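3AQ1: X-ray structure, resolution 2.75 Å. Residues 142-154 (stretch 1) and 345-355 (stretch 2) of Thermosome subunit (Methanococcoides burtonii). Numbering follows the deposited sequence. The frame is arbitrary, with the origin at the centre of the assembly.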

# COMPACT_ATOMS: atom_id res chain seq x y z
N GLY A 142 2.34 -10.25 13.63
CA GLY A 142 1.50 -9.06 13.67
C GLY A 142 0.40 -8.98 12.64
O GLY A 142 0.11 -9.95 11.95
N LEU A 143 -0.22 -7.80 12.55
CA LEU A 143 -1.29 -7.52 11.60
C LEU A 143 -0.85 -7.41 10.13
O LEU A 143 0.24 -6.90 9.82
CB LEU A 143 -1.96 -6.21 12.00
CG LEU A 143 -2.74 -6.28 13.31
CD1 LEU A 143 -3.10 -4.89 13.80
CD2 LEU A 143 -3.97 -7.11 13.11
N LYS A 144 -1.71 -7.88 9.23
CA LYS A 144 -1.44 -7.81 7.80
C LYS A 144 -2.59 -7.10 7.06
O LYS A 144 -3.77 -7.41 7.30
CB LYS A 144 -1.22 -9.23 7.24
CG LYS A 144 -1.14 -9.33 5.71
CD LYS A 144 -0.57 -10.69 5.28
CE LYS A 144 -1.32 -11.31 4.08
NZ LYS A 144 -0.76 -12.64 3.66
N VAL A 145 -2.25 -6.14 6.19
CA VAL A 145 -3.24 -5.47 5.34
C VAL A 145 -2.90 -5.58 3.86
O VAL A 145 -2.10 -4.80 3.34
CB VAL A 145 -3.40 -3.99 5.70
CG1 VAL A 145 -4.38 -3.34 4.75
CG2 VAL A 145 -3.86 -3.82 7.14
N ASN A 146 -3.50 -6.55 3.17
CA ASN A 146 -3.19 -6.76 1.76
C ASN A 146 -4.05 -5.95 0.80
O ASN A 146 -5.04 -6.43 0.27
CB ASN A 146 -3.26 -8.24 1.41
CG ASN A 146 -2.87 -8.51 -0.05
OD1 ASN A 146 -2.64 -7.58 -0.83
ND2 ASN A 146 -2.80 -9.80 -0.42
N VAL A 147 -3.64 -4.71 0.55
CA VAL A 147 -4.40 -3.81 -0.31
C VAL A 147 -4.41 -4.21 -1.79
O VAL A 147 -5.45 -4.15 -2.44
CB VAL A 147 -3.94 -2.36 -0.10
CG1 VAL A 147 -4.80 -1.39 -0.90
CG2 VAL A 147 -4.01 -2.02 1.39
N LEU A 148 -3.28 -4.65 -2.33
CA LEU A 148 -3.21 -5.03 -3.74
C LEU A 148 -4.25 -6.08 -4.16
O LEU A 148 -4.87 -5.95 -5.21
CB LEU A 148 -1.80 -5.53 -4.10
CG LEU A 148 -0.64 -4.58 -3.74
CD1 LEU A 148 0.71 -5.27 -3.89
CD2 LEU A 148 -0.69 -3.28 -4.55
N GLU A 149 -4.44 -7.10 -3.33
CA GLU A 149 -5.30 -8.24 -3.67
C GLU A 149 -6.70 -8.17 -3.04
O GLU A 149 -7.68 -8.65 -3.61
CB GLU A 149 -4.64 -9.55 -3.23
CG GLU A 149 -3.31 -9.87 -3.90
CD GLU A 149 -2.70 -11.18 -3.41
OE1 GLU A 149 -3.39 -11.94 -2.69
OE2 GLU A 149 -1.53 -11.45 -3.74
N ASN A 150 -6.78 -7.61 -1.84
CA ASN A 150 -8.03 -7.55 -1.11
C ASN A 150 -8.90 -6.32 -1.37
O ASN A 150 -10.05 -6.28 -0.94
CB ASN A 150 -7.77 -7.71 0.38
CG ASN A 150 -7.52 -9.15 0.78
OD1 ASN A 150 -8.03 -10.07 0.14
ND2 ASN A 150 -6.76 -9.35 1.85
N ILE A 151 -8.37 -5.31 -2.06
CA ILE A 151 -9.22 -4.20 -2.46
C ILE A 151 -9.19 -3.93 -3.96
O ILE A 151 -8.14 -3.76 -4.55
CB ILE A 151 -8.94 -2.93 -1.65
CG1 ILE A 151 -9.25 -3.20 -0.18
CG2 ILE A 151 -9.76 -1.77 -2.17
CD1 ILE A 151 -9.08 -2.02 0.72
N LYS A 152 -10.36 -3.92 -4.57
CA LYS A 152 -10.48 -3.51 -5.96
C LYS A 152 -11.29 -2.22 -6.02
O LYS A 152 -12.34 -2.11 -5.39
CB LYS A 152 -11.16 -4.60 -6.80
CG LYS A 152 -11.57 -4.07 -8.16
CD LYS A 152 -12.38 -5.06 -8.97
CE LYS A 152 -12.94 -4.37 -10.19
NZ LYS A 152 -13.21 -5.32 -11.29
N ILE A 153 -10.80 -1.25 -6.78
CA ILE A 153 -11.56 -0.03 -6.96
C ILE A 153 -12.18 -0.05 -8.34
O ILE A 153 -11.51 -0.27 -9.33
CB ILE A 153 -10.70 1.23 -6.79
CG1 ILE A 153 -9.90 1.15 -5.49
CG2 ILE A 153 -11.58 2.43 -6.76
CD1 ILE A 153 -9.25 2.46 -5.06
N GLU A 154 -13.49 0.13 -8.38
CA GLU A 154 -14.24 0.15 -9.62
C GLU A 154 -14.94 1.50 -9.63
O GLU A 154 -15.78 1.79 -8.76
CB GLU A 154 -15.27 -0.99 -9.67
CG GLU A 154 -16.13 -0.99 -10.92
CD GLU A 154 -15.37 -1.50 -12.12
OE1 GLU A 154 -14.41 -2.27 -11.91
OE2 GLU A 154 -15.72 -1.11 -13.27
N ALA A 345 -4.01 6.65 -0.38
CA ALA A 345 -4.44 6.63 1.01
C ALA A 345 -4.59 5.21 1.55
O ALA A 345 -4.18 4.93 2.67
CB ALA A 345 -5.72 7.41 1.20
N LEU A 346 -5.18 4.32 0.75
CA LEU A 346 -5.34 2.93 1.14
C LEU A 346 -3.98 2.35 1.55
O LEU A 346 -3.85 1.79 2.63
CB LEU A 346 -5.98 2.09 0.02
CG LEU A 346 -7.48 2.27 -0.22
CD1 LEU A 346 -7.91 1.77 -1.58
CD2 LEU A 346 -8.31 1.64 0.87
N HIS A 347 -2.98 2.51 0.69
CA HIS A 347 -1.63 2.02 0.94
C HIS A 347 -0.98 2.59 2.20
O HIS A 347 -0.49 1.83 3.03
CB HIS A 347 -0.73 2.27 -0.27
CG HIS A 347 -0.96 1.29 -1.39
ND1 HIS A 347 -0.20 0.15 -1.55
CD2 HIS A 347 -1.89 1.27 -2.38
CE1 HIS A 347 -0.64 -0.51 -2.61
NE2 HIS A 347 -1.66 0.14 -3.13
N VAL A 348 -0.98 3.92 2.34
CA VAL A 348 -0.40 4.55 3.51
C VAL A 348 -1.04 4.01 4.79
O VAL A 348 -0.35 3.62 5.73
CB VAL A 348 -0.53 6.10 3.49
CG1 VAL A 348 0.22 6.69 4.66
CG2 VAL A 348 0.02 6.66 2.20
N VAL A 349 -2.35 3.99 4.83
CA VAL A 349 -3.04 3.44 5.99
C VAL A 349 -2.72 1.95 6.23
O VAL A 349 -2.48 1.52 7.36
CB VAL A 349 -4.54 3.68 5.89
CG1 VAL A 349 -5.26 3.11 7.12
CG2 VAL A 349 -4.79 5.16 5.75
N GLY A 350 -2.71 1.16 5.15
CA GLY A 350 -2.31 -0.23 5.24
C GLY A 350 -0.94 -0.38 5.87
O GLY A 350 -0.76 -1.11 6.85
N VAL A 351 0.03 0.33 5.32
CA VAL A 351 1.40 0.24 5.80
C VAL A 351 1.56 0.72 7.24
O VAL A 351 2.31 0.14 8.01
CB VAL A 351 2.36 1.00 4.88
CG1 VAL A 351 3.72 1.19 5.55
CG2 VAL A 351 2.47 0.27 3.53
N VAL A 352 0.85 1.77 7.62
CA VAL A 352 0.90 2.23 9.00
C VAL A 352 0.32 1.16 9.93
O VAL A 352 0.92 0.83 10.96
CB VAL A 352 0.15 3.57 9.18
CG1 VAL A 352 -0.06 3.87 10.64
CG2 VAL A 352 0.92 4.69 8.52
N ILE A 353 -0.84 0.62 9.58
CA ILE A 353 -1.49 -0.39 10.41
C ILE A 353 -0.58 -1.61 10.58
O ILE A 353 -0.48 -2.19 11.66
CB ILE A 353 -2.86 -0.80 9.84
CG1 ILE A 353 -3.87 0.33 10.05
CG2 ILE A 353 -3.37 -2.10 10.49
CD1 ILE A 353 -5.25 0.02 9.56
N GLU A 354 0.12 -1.98 9.51
CA GLU A 354 1.07 -3.07 9.60
C GLU A 354 2.23 -2.74 10.56
O GLU A 354 2.50 -3.51 11.48
CB GLU A 354 1.58 -3.48 8.21
CG GLU A 354 0.57 -4.29 7.43
CD GLU A 354 1.05 -4.65 6.03
OE1 GLU A 354 1.84 -3.88 5.44
OE2 GLU A 354 0.61 -5.71 5.52
N ASP A 355 2.90 -1.60 10.35
CA ASP A 355 3.99 -1.17 11.22
C ASP A 355 3.51 -1.07 12.67
O ASP A 355 4.27 -1.36 13.59
CB ASP A 355 4.54 0.20 10.82
CG ASP A 355 5.31 0.19 9.50
OD1 ASP A 355 5.74 -0.89 9.04
OD2 ASP A 355 5.51 1.30 8.94

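A helix that lacks a side chain at one point on its surface can bring its backbone close to a neighbouring segment, and these two stretches of the thermosome subunit illustrate the principle. The second stretch, residues 345-355, is helical throughout, with regular backbone bonds such as Gly 350 N to Leu 346 O at 2.8 Å and Glu 354 N to Gly 350 O at 2.9 Å. The first is more varied: an extended segment leads into a short helix at 147-150, and a strand follows from Ile 151. The two run in opposite directions where they touch, for Leu 143 lies beside Glu 354, Val 145 beside Gly 350 and Val 147 beside His 347. The backbones stay near each other from Leu 143 to Val 145, with 5.4 Å between Leu 143 CA and Glu 354 CA and 5.3 Å between Val 145 CA and Gly 350 CA, and then widen to 6.6 Å between Val 147 CA and His 347 CA.

The turn into the short helix is secured locally. Asn 146 occupies the N-cap position, its OD1 accepting from Glu 149 N at 3.1 Å, so that a backbone amide with no carbonyl partner in the first turn of the helix is satisfied. The side chain of Asn 146 points away from the second stretch, while those of Val 145 and Val 147, flanking it in sequence, point toward it.

Val 145 rests on Gly 350, its CG1 3.8 Å from Gly 350 CA, and Val 147 flanks the space a beta carbon would take. An ideal beta carbon on Gly 350 would fall only 3.3 Å from Val 145 CG1 and 3.2 Å from Val 147 CG2. Any side chain here would therefore be tight against both valines, and its absence lets Val 145 CG1 pack directly on the helix backbone.

Beyond the glycine, apolar contacts extend along the helix. Val 145 CG2 meets Ile 353 CG2 at 3.8 Å, with Leu 143 CD1 more loosely placed at 4.3 Å from the same Ile 353 CG2. Leu 346 gathers three partners: its CB lies 3.8 Å from Val 147 CG1, its CD2 3.7 Å from Ile 151 CD1, and its CD1 3.8 Å from Ile 153 CD1. Because side chains alternate along a strand, Ile 151 and Ile 153 both point toward the helix while Lys 152 points away, its NZ forming a salt bridge with Glu 154 OE1 at 3.3 Å.

His 347 leaves its helix sideways, but its ring reaches the first stretch, where methyl groups make apolar van der Waals contacts with it. Val 147 CG1 lies over one face, 4.1 Å from His 347 NE2. Leu 148, whose CA-to-CB bond also points sideways, reaches the edge with the end of its side chain, CD2 lying 3.4 Å from His 347 CE1.

One hydrogen bond joins the stretches. Val 145 N donates to Glu 354 OE2 at 3.0 Å with a nearly straight angle of 163°, giving the amide a carboxylate acceptor. The Glu 354 side chain also packs through its aliphatic part, with CG 4.3 Å from Val 145 CB, so polar anchoring and apolar packing reinforce the same register.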